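Local atomic coordinates of protein spaetzle C-106 (Drosophila melanogaster, PDB entry 3E07), a protein that serves, as a disulfide-linked homodimer, as the ligand of the Toll receptor, switching on Toll signalling in dorsal-ventral patterning of the embryo and in antifungal defence. Residues S12-V17 against A41-E46; Y72-L77 against S92-S97. All coordinates share one frame; numbering follows the deposited sequence.

Interaction 1 (S12-V17 against A41-E46)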
ATOM      1  N   SER A  12      -7.967   1.167   8.256  1.00 40.96           N
ATOM      2  CA  SER A  12      -6.602   0.709   8.466  1.00 45.62           C
ATOM      3  C   SER A  12      -5.811   1.662   9.355  1.00 47.74           C
ATOM      4  O   SER A  12      -6.184   2.822   9.533  1.00 48.16           O
ATOM      5  CB  SER A  12      -5.901   0.534   7.118  1.00 42.87           C
ATOM      6  OG  SER A  12      -6.064   1.692   6.333  1.00 45.95           O
ATOM      7  N   ILE A  13      -4.720   1.160   9.917  1.00 49.73           N
ATOM      8  CA  ILE A  13      -3.877   1.959  10.793  1.00 50.96           C
ATOM      9  C   ILE A  13      -2.490   2.197  10.208  1.00 43.61           C
ATOM     10  O   ILE A  13      -1.726   1.248  10.014  1.00 43.36           O
ATOM     11  CB  ILE A  13      -3.687   1.272  12.172  1.00 51.39           C
ATOM     12  CG1 ILE A  13      -5.047   0.970  12.807  1.00 59.41           C
ATOM     13  CG2 ILE A  13      -2.857   2.162  13.090  1.00 58.07           C
ATOM     14  CD1 ILE A  13      -5.878   2.206  13.146  1.00 55.98           C
ATOM     15  N   ARG A  14      -2.178   3.459   9.911  1.00 36.03           N
ATOM     16  CA  ARG A  14      -0.853   3.835   9.403  1.00 43.30           C
ATOM     17  C   ARG A  14      -0.013   4.056  10.667  1.00 42.03           C
ATOM     18  O   ARG A  14      -0.396   4.842  11.534  1.00 37.54           O
ATOM     19  CB  ARG A  14      -0.942   5.133   8.595  1.00 43.34           C
ATOM     20  CG  ARG A  14      -1.210   4.971   7.102  1.00 52.07           C
ATOM     21  CD  ARG A  14       0.108   5.021   6.331  1.00 63.12           C
ATOM     22  NE  ARG A  14       0.007   5.769   5.077  1.00 67.42           N
ATOM     23  CZ  ARG A  14       1.047   6.092   4.312  1.00 71.25           C
ATOM     24  NH1 ARG A  14       0.860   6.769   3.190  1.00 66.88           N
ATOM     25  NH2 ARG A  14       2.275   5.746   4.673  1.00 77.43           N
ATOM     26  N   LYS A  15       1.114   3.362  10.792  1.00 46.43           N
ATOM     27  CA  LYS A  15       1.928   3.508  11.994  1.00 42.45           C
ATOM     28  C   LYS A  15       3.425   3.333  11.730  1.00 41.09           C
ATOM     29  O   LYS A  15       3.826   2.840  10.680  1.00 35.39           O
ATOM     30  CB  LYS A  15       1.461   2.491  13.050  1.00 43.73           C
ATOM     31  CG  LYS A  15       1.945   1.076  12.767  1.00 56.84           C
ATOM     32  CD  LYS A  15       0.906  -0.005  13.070  1.00 56.04           C
ATOM     33  CE  LYS A  15       0.677  -0.219  14.558  1.00 47.88           C
ATOM     34  NZ  LYS A  15       0.002   0.941  15.198  1.00 46.11           N
ATOM     35  N   LEU A  16       4.241   3.744  12.699  1.00 47.75           N
ATOM     36  CA  LEU A  16       5.697   3.641  12.617  1.00 47.37           C
ATOM     37  C   LEU A  16       6.194   2.424  13.380  1.00 45.63           C
ATOM     38  O   LEU A  16       5.837   2.217  14.529  1.00 52.67           O
ATOM     39  CB  LEU A  16       6.352   4.884  13.202  1.00 38.51           C
ATOM     40  CG  LEU A  16       6.821   5.945  12.215  1.00 49.81           C
ATOM     41  CD1 LEU A  16       7.499   7.059  13.001  1.00 51.85           C
ATOM     42  CD2 LEU A  16       7.791   5.328  11.207  1.00 48.75           C
ATOM     43  N   VAL A  17       7.036   1.625  12.745  1.00 44.74           N
ATOM     44  CA  VAL A  17       7.537   0.424  13.386  1.00 51.35           C
ATOM     45  C   VAL A  17       9.052   0.350  13.321  1.00 57.57           C
ATOM     46  O   VAL A  17       9.690   1.051  12.530  1.00 49.00           O
ATOM     47  CB  VAL A  17       6.914  -0.829  12.730  1.00 50.24           C
ATOM     48  CG1 VAL A  17       7.419  -2.096  13.404  1.00 44.42           C
ATOM     49  CG2 VAL A  17       5.409  -0.757  12.839  1.00 63.88           C
ATOM     50  N   ALA A  41      12.910   3.735  11.206  1.00 49.25           N
ATOM     51  CA  ALA A  41      11.573   3.348  11.596  1.00 48.29           C
ATOM     52  C   ALA A  41      10.832   3.124  10.290  1.00 47.43           C
ATOM     53  O   ALA A  41      10.944   3.918   9.356  1.00 46.62           O
ATOM     54  CB  ALA A  41      10.921   4.445  12.421  1.00 45.51           C
ATOM     55  N   ILE A  42      10.074   2.040  10.235  1.00 41.71           N
ATOM     56  CA  ILE A  42       9.355   1.683   9.025  1.00 49.03           C
ATOM     57  C   ILE A  42       7.881   2.055   9.052  1.00 42.24           C
ATOM     58  O   ILE A  42       7.155   1.661   9.965  1.00 36.95           O
ATOM     59  CB  ILE A  42       9.492   0.159   8.774  1.00 46.95           C
ATOM     60  CG1 ILE A  42      10.971  -0.188   8.583  1.00 48.85           C
ATOM     61  CG2 ILE A  42       8.661  -0.262   7.566  1.00 36.59           C
ATOM     62  CD1 ILE A  42      11.258  -1.668   8.519  1.00 51.69           C
ATOM     63  N   GLN A  43       7.447   2.814   8.049  1.00 37.90           N
ATOM     64  CA  GLN A  43       6.043   3.209   7.932  1.00 34.90           C
ATOM     65  C   GLN A  43       5.189   2.046   7.434  1.00 37.00           C
ATOM     66  O   GLN A  43       5.451   1.513   6.358  1.00 43.02           O
ATOM     67  CB  GLN A  43       5.893   4.357   6.940  1.00 35.45           C
ATOM     68  CG  GLN A  43       6.059   5.740   7.525  1.00 46.60           C
ATOM     69  CD  GLN A  43       5.856   6.813   6.484  1.00 46.64           C
ATOM     70  OE1 GLN A  43       5.177   6.592   5.480  1.00 44.74           O
ATOM     71  NE2 GLN A  43       6.428   7.989   6.721  1.00 41.89           N
ATOM     72  N   ILE A  44       4.180   1.645   8.202  1.00 33.70           N
ATOM     73  CA  ILE A  44       3.321   0.558   7.758  1.00 35.64           C
ATOM     74  C   ILE A  44       1.833   0.882   7.805  1.00 41.63           C
ATOM     75  O   ILE A  44       1.410   1.828   8.474  1.00 44.04           O
ATOM     76  CB  ILE A  44       3.553  -0.747   8.561  1.00 36.66           C
ATOM     77  CG1 ILE A  44       2.902  -0.666   9.940  1.00 40.29           C
ATOM     78  CG2 ILE A  44       5.028  -1.023   8.663  1.00 32.08           C
ATOM     79  CD1 ILE A  44       2.987  -1.968  10.739  1.00 37.14           C
ATOM     80  N   GLU A  45       1.052   0.113   7.051  1.00 33.07           N
ATOM     81  CA  GLU A  45      -0.392   0.266   7.036  1.00 36.64           C
ATOM     82  C   GLU A  45      -1.038  -1.088   7.265  1.00 41.26           C
ATOM     83  O   GLU A  45      -0.944  -1.980   6.416  1.00 39.28           O
ATOM     84  CB  GLU A  45      -0.896   0.827   5.710  1.00 35.38           C
ATOM     85  CG  GLU A  45      -2.417   0.880   5.699  1.00 49.07           C
ATOM     86  CD  GLU A  45      -2.993   1.727   4.589  1.00 62.28           C
ATOM     87  OE1 GLU A  45      -2.627   2.920   4.508  1.00 70.08           O
ATOM     88  OE2 GLU A  45      -3.822   1.205   3.806  1.00 55.29           O
ATOM     89  N   GLU A  46      -1.693  -1.242   8.407  1.00 34.70           N
ATOM     90  CA  GLU A  46      -2.367  -2.495   8.739  1.00 35.99           C
ATOM     91  C   GLU A  46      -3.870  -2.359   8.552  1.00 37.95           C
ATOM     92  O   GLU A  46      -4.435  -1.294   8.805  1.00 35.65           O
ATOM     93  CB  GLU A  46      -2.135  -2.864  10.206  1.00 44.48           C
ATOM     94  CG  GLU A  46      -0.723  -3.199  10.603  1.00 65.07           C
ATOM     95  CD  GLU A  46      -0.622  -3.491  12.091  1.00 86.30           C
ATOM     96  OE1 GLU A  46      -0.805  -2.550  12.897  1.00 86.73           O
ATOM     97  OE2 GLU A  46      -0.380  -4.664  12.458  1.00 95.11           O
TER

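Interaction 2 (Y72-L77 against S92-S97)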
ATOM      1  N   TYR A  72       1.239  -6.376   1.172  1.00 32.49           N
ATOM      2  CA  TYR A  72       2.574  -6.249   1.721  1.00 32.88           C
ATOM      3  C   TYR A  72       3.592  -5.933   0.639  1.00 34.54           C
ATOM      4  O   TYR A  72       3.375  -6.210  -0.530  1.00 35.17           O
ATOM      5  CB  TYR A  72       3.014  -7.565   2.370  1.00 32.74           C
ATOM      6  CG  TYR A  72       2.073  -8.153   3.393  1.00 36.92           C
ATOM      7  CD1 TYR A  72       2.235  -7.888   4.754  1.00 35.10           C
ATOM      8  CD2 TYR A  72       1.047  -9.013   3.008  1.00 27.30           C
ATOM      9  CE1 TYR A  72       1.408  -8.468   5.701  1.00 28.04           C
ATOM     10  CE2 TYR A  72       0.216  -9.599   3.949  1.00 27.41           C
ATOM     11  CZ  TYR A  72       0.406  -9.323   5.298  1.00 27.77           C
ATOM     12  OH  TYR A  72      -0.397  -9.927   6.235  1.00 33.85           O
ATOM     13  N   THR A  73       4.711  -5.355   1.059  1.00 35.37           N
ATOM     14  CA  THR A  73       5.846  -5.092   0.185  1.00 42.44           C
ATOM     15  C   THR A  73       6.964  -5.844   0.930  1.00 38.80           C
ATOM     16  O   THR A  73       6.756  -6.273   2.076  1.00 28.12           O
ATOM     17  CB  THR A  73       6.211  -3.602   0.114  1.00 50.06           C
ATOM     18  OG1 THR A  73       6.589  -3.137   1.416  1.00 59.23           O
ATOM     19  CG2 THR A  73       5.039  -2.785  -0.404  1.00 42.71           C
ATOM     20  N   GLN A  74       8.122  -6.036   0.301  1.00 43.52           N
ATOM     21  CA  GLN A  74       9.221  -6.733   0.976  1.00 49.81           C
ATOM     22  C   GLN A  74      10.577  -6.461   0.332  1.00 49.23           C
ATOM     23  O   GLN A  74      10.645  -6.091  -0.844  1.00 52.04           O
ATOM     24  CB  GLN A  74       8.951  -8.251   1.045  1.00 43.92           C
ATOM     25  CG  GLN A  74       8.586  -8.928  -0.260  1.00 41.49           C
ATOM     26  CD  GLN A  74       8.290 -10.423  -0.104  1.00 48.33           C
ATOM     27  OE1 GLN A  74       9.147 -11.204   0.316  1.00 41.91           O
ATOM     28  NE2 GLN A  74       7.073 -10.824  -0.450  1.00 39.15           N
ATOM     29  N   GLN A  75      11.652  -6.622   1.106  1.00 47.78           N
ATOM     30  CA  GLN A  75      12.998  -6.395   0.573  1.00 50.98           C
ATOM     31  C   GLN A  75      13.200  -7.297  -0.635  1.00 50.39           C
ATOM     32  O   GLN A  75      13.009  -8.518  -0.551  1.00 45.79           O
ATOM     33  CB  GLN A  75      14.076  -6.706   1.617  1.00 54.97           C
ATOM     34  CG  GLN A  75      15.485  -6.294   1.174  1.00 63.75           C
ATOM     35  CD  GLN A  75      16.583  -6.861   2.065  1.00 73.87           C
ATOM     36  OE1 GLN A  75      16.823  -8.072   2.086  1.00 75.92           O
ATOM     37  NE2 GLN A  75      17.253  -5.986   2.804  1.00 74.87           N
ATOM     38  N   THR A  76      13.590  -6.693  -1.751  1.00 46.25           N
ATOM     39  CA  THR A  76      13.793  -7.437  -2.988  1.00 45.25           C
ATOM     40  C   THR A  76      15.192  -7.259  -3.570  1.00 47.33           C
ATOM     41  O   THR A  76      15.538  -6.186  -4.074  1.00 48.27           O
ATOM     42  CB  THR A  76      12.781  -7.006  -4.057  1.00 43.50           C
ATOM     43  OG1 THR A  76      11.456  -7.045  -3.509  1.00 41.86           O
ATOM     44  CG2 THR A  76      12.864  -7.935  -5.252  1.00 41.96           C
ATOM     45  N   LEU A  77      15.985  -8.322  -3.504  1.00 45.81           N
ATOM     46  CA  LEU A  77      17.347  -8.299  -4.016  1.00 46.86           C
ATOM     47  C   LEU A  77      17.395  -9.012  -5.355  1.00 46.99           C
ATOM     48  O   LEU A  77      16.949 -10.156  -5.490  1.00 44.04           O
ATOM     49  CB  LEU A  77      18.287  -8.983  -3.021  1.00 50.05           C
ATOM     50  CG  LEU A  77      18.220  -8.372  -1.617  1.00 54.37           C
ATOM     51  CD1 LEU A  77      19.086  -9.170  -0.656  1.00 56.06           C
ATOM     52  CD2 LEU A  77      18.666  -6.918  -1.685  1.00 51.79           C
ATOM     53  N   SER A  92      13.420 -11.563   3.345  1.00 50.45           N
ATOM     54  CA  SER A  92      13.231 -10.719   4.511  1.00 54.67           C
ATOM     55  C   SER A  92      11.796 -10.888   5.035  1.00 53.74           C
ATOM     56  O   SER A  92      11.095 -11.813   4.639  1.00 49.81           O
ATOM     57  CB  SER A  92      13.513  -9.261   4.155  1.00 52.93           C
ATOM     58  OG  SER A  92      13.587  -8.476   5.326  1.00 55.68           O
ATOM     59  N   PHE A  93      11.371 -10.008   5.934  1.00 53.30           N
ATOM     60  CA  PHE A  93      10.023 -10.056   6.500  1.00 52.82           C
ATOM     61  C   PHE A  93       9.049  -9.224   5.648  1.00 54.93           C
ATOM     62  O   PHE A  93       9.456  -8.288   4.963  1.00 50.32           O
ATOM     63  CB  PHE A  93      10.058  -9.513   7.930  1.00 58.24           C
ATOM     64  CG  PHE A  93      10.817  -8.227   8.057  1.00 67.44           C
ATOM     65  CD1 PHE A  93      10.288  -7.043   7.562  1.00 57.08           C
ATOM     66  CD2 PHE A  93      12.091  -8.209   8.610  1.00 73.74           C
ATOM     67  CE1 PHE A  93      11.020  -5.854   7.611  1.00 77.21           C
ATOM     68  CE2 PHE A  93      12.831  -7.024   8.663  1.00 76.18           C
ATOM     69  CZ  PHE A  93      12.294  -5.847   8.162  1.00 76.63           C
ATOM     70  N   LYS A  94       7.764  -9.567   5.696  1.00 28.40           N
ATOM     71  CA  LYS A  94       6.764  -8.843   4.926  1.00 36.07           C
ATOM     72  C   LYS A  94       6.345  -7.576   5.650  1.00 35.85           C
ATOM     73  O   LYS A  94       6.223  -7.558   6.877  1.00 34.53           O
ATOM     74  CB  LYS A  94       5.558  -9.748   4.635  1.00 34.43           C
ATOM     75  CG  LYS A  94       5.811 -10.704   3.462  1.00 27.29           C
ATOM     76  CD  LYS A  94       4.688 -11.681   3.275  1.00 27.05           C
ATOM     77  CE  LYS A  94       5.019 -12.662   2.183  1.00 42.77           C
ATOM     78  NZ  LYS A  94       3.911 -13.638   1.992  1.00 48.83           N
ATOM     79  N   ILE A  95       6.128  -6.515   4.881  1.00 37.69           N
ATOM     80  CA  ILE A  95       5.769  -5.218   5.429  1.00 41.97           C
ATOM     81  C   ILE A  95       4.359  -4.800   5.059  1.00 29.15           C
ATOM     82  O   ILE A  95       4.096  -4.473   3.911  1.00 40.63           O
ATOM     83  CB  ILE A  95       6.763  -4.151   4.918  1.00 40.66           C
ATOM     84  CG1 ILE A  95       8.162  -4.496   5.434  1.00 30.98           C
ATOM     85  CG2 ILE A  95       6.315  -2.746   5.329  1.00 30.37           C
ATOM     86  CD1 ILE A  95       9.287  -3.837   4.640  1.00 30.16           C
ATOM     87  N   PRO A  96       3.435  -4.798   6.037  1.00 33.27           N
ATOM     88  CA  PRO A  96       2.038  -4.407   5.783  1.00 30.44           C
ATOM     89  C   PRO A  96       2.102  -3.041   5.121  1.00 29.94           C
ATOM     90  O   PRO A  96       2.636  -2.089   5.694  1.00 36.87           O
ATOM     91  CB  PRO A  96       1.433  -4.354   7.184  1.00 35.20           C
ATOM     92  CG  PRO A  96       2.253  -5.382   7.938  1.00 32.18           C
ATOM     93  CD  PRO A  96       3.655  -5.056   7.470  1.00 29.68           C
ATOM     94  N   SER A  97       1.563  -2.935   3.919  1.00 29.75           N
ATOM     95  CA  SER A  97       1.678  -1.684   3.203  1.00 30.24           C
ATOM     96  C   SER A  97       0.419  -0.994   2.726  1.00 32.05           C
ATOM     97  O   SER A  97       0.428   0.213   2.511  1.00 35.51           O
ATOM     98  CB  SER A  97       2.593  -1.902   1.994  1.00 37.28           C
ATOM     99  OG  SER A  97       2.074  -2.915   1.132  1.00 39.85           O
TER
HETATM  100  O   HOH W   1      11.815 -10.135   1.317  1.00 39.23           O

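Interaction 1 (S12-V17 against A41-E46)
The guanidinium of Arg14 meets two flat groups of the facing strand at a slant, with neither its face nor its edge turned squarely to them: the Glu45 carboxylate and the Gln43 amide, the plane of each more than 60° from that of the guanidinium. Glu45 OE1 lies well out of the guanidinium plane, 3.9 Å from Arg14 NE, a long salt bridge, probably held by charge alone, since no N-H points at the oxygen. Bends at chi2 and chi3 carry the guanidinium towards the facing strand, with Arg14 NH2 3.1 Å from Gln43 OE1. The strongest polar partners of both ions lie outside this pair: Arg14 bonds to the backbone O of Tyr72 of the second subunit, and Glu45 OE2 accepts from the Cys99 backbone N and forms a salt bridge with Lys100 of the second subunit.

On the other face, which carries Lys15, Val17, Ile44 and Glu46, packing is mostly aliphatic. Ile44 CG1 stands between backbone N and carbonyl carbon (chi1 76°), which leans CD1 across to the facing strand, to Val17 CG2 at 3.4 Å. Lys15 runs beside Ile44, CG to CG1 3.5 Å, and then bends so that Lys15 CD passes 3.1 Å from Glu46 OE1, while Lys15 NZ stays 4.3 Å from that oxygen, too far for a salt bridge.

Between the two faces runs an antiparallel ladder, with Ile13-Glu46, Lys15-Ile44 and Val17-Ile42 as hydrogen-bonded pairs; Ile44 N to Lys15 O, at 2.8 Å and 176°, is nearly straight. The resulting two-stranded ribbon of 12-17 and 39-47 lies against strand 94-104, where Ile42 and Ile44 touch Ile95, and through Ala41 its sheet runs on into a strand of the second subunit.

Interaction 2 (Y72-L77 against S92-S97)
The Tyr72 ring meets Lys94 and Pro96 obliquely, with Ile95 C at its edge, at an antiparallel strand pair of the cystine-knot fold, the two strands being 65-80 and 94-104. Tyr72 CD1 lies 3.8 Å from Lys94 CB, the two side chains crossing at about a right angle, while CE1 reaches Pro96 CG at 3.9 Å. With CG beside the backbone N (chi1 -53°), the ring is swung across to the facing strand. On the other face Thr73 turns its methyl, CG2, to Ser97 OG at 3.3 Å and its hydroxyl to Ile95 CB.

Two backbone bonds set the register from which these side chains project: Thr73 N to Ile95 O, and Ile95 N to Thr73 O. The Gln74 side chain runs beside that of Lys94, Gln74 NE2 3.8 Å from Lys94 CE. Beyond it, Ser92 CB packs on Gln75 CB at 3.6 Å. Farther out, Gln43 of the second subunit accepts a hydrogen bond from Gln74 N, and Thr76 OG1, which also bonds to Gln90, donates to Gln74 O. A water links the two segments here, giving its hydrogens to Gln74 OE1 and Gln75 O (2.7 Å) and accepting from Ser92 N at 3.0 Å.

In the fold
Interactions 1 and 2 come in series along the chain, 12-17 with 41-46 closing before 72-77 with 92-97 opens, and their centres are about 13 Å apart. Within one chain they belong to separate sheets, the two-stranded ribbon 12-17/39-47 and the three-stranded sheet 86-89/65-80/94-104, yet they touch: Glu45 N lies 3.0 Å from Pro96 O, a probable hydrogen bond, and Ile44 CG2 packs on Ile95 CG2. Both also face the second subunit. Antiparallel ladders through Ala41 and through Thr76 and Leu77 run on into that chain, so interaction 1 of each subunit meets interaction 2 of its partner, adding to the interchain disulfide of Cys98 in the dimer that binds Toll.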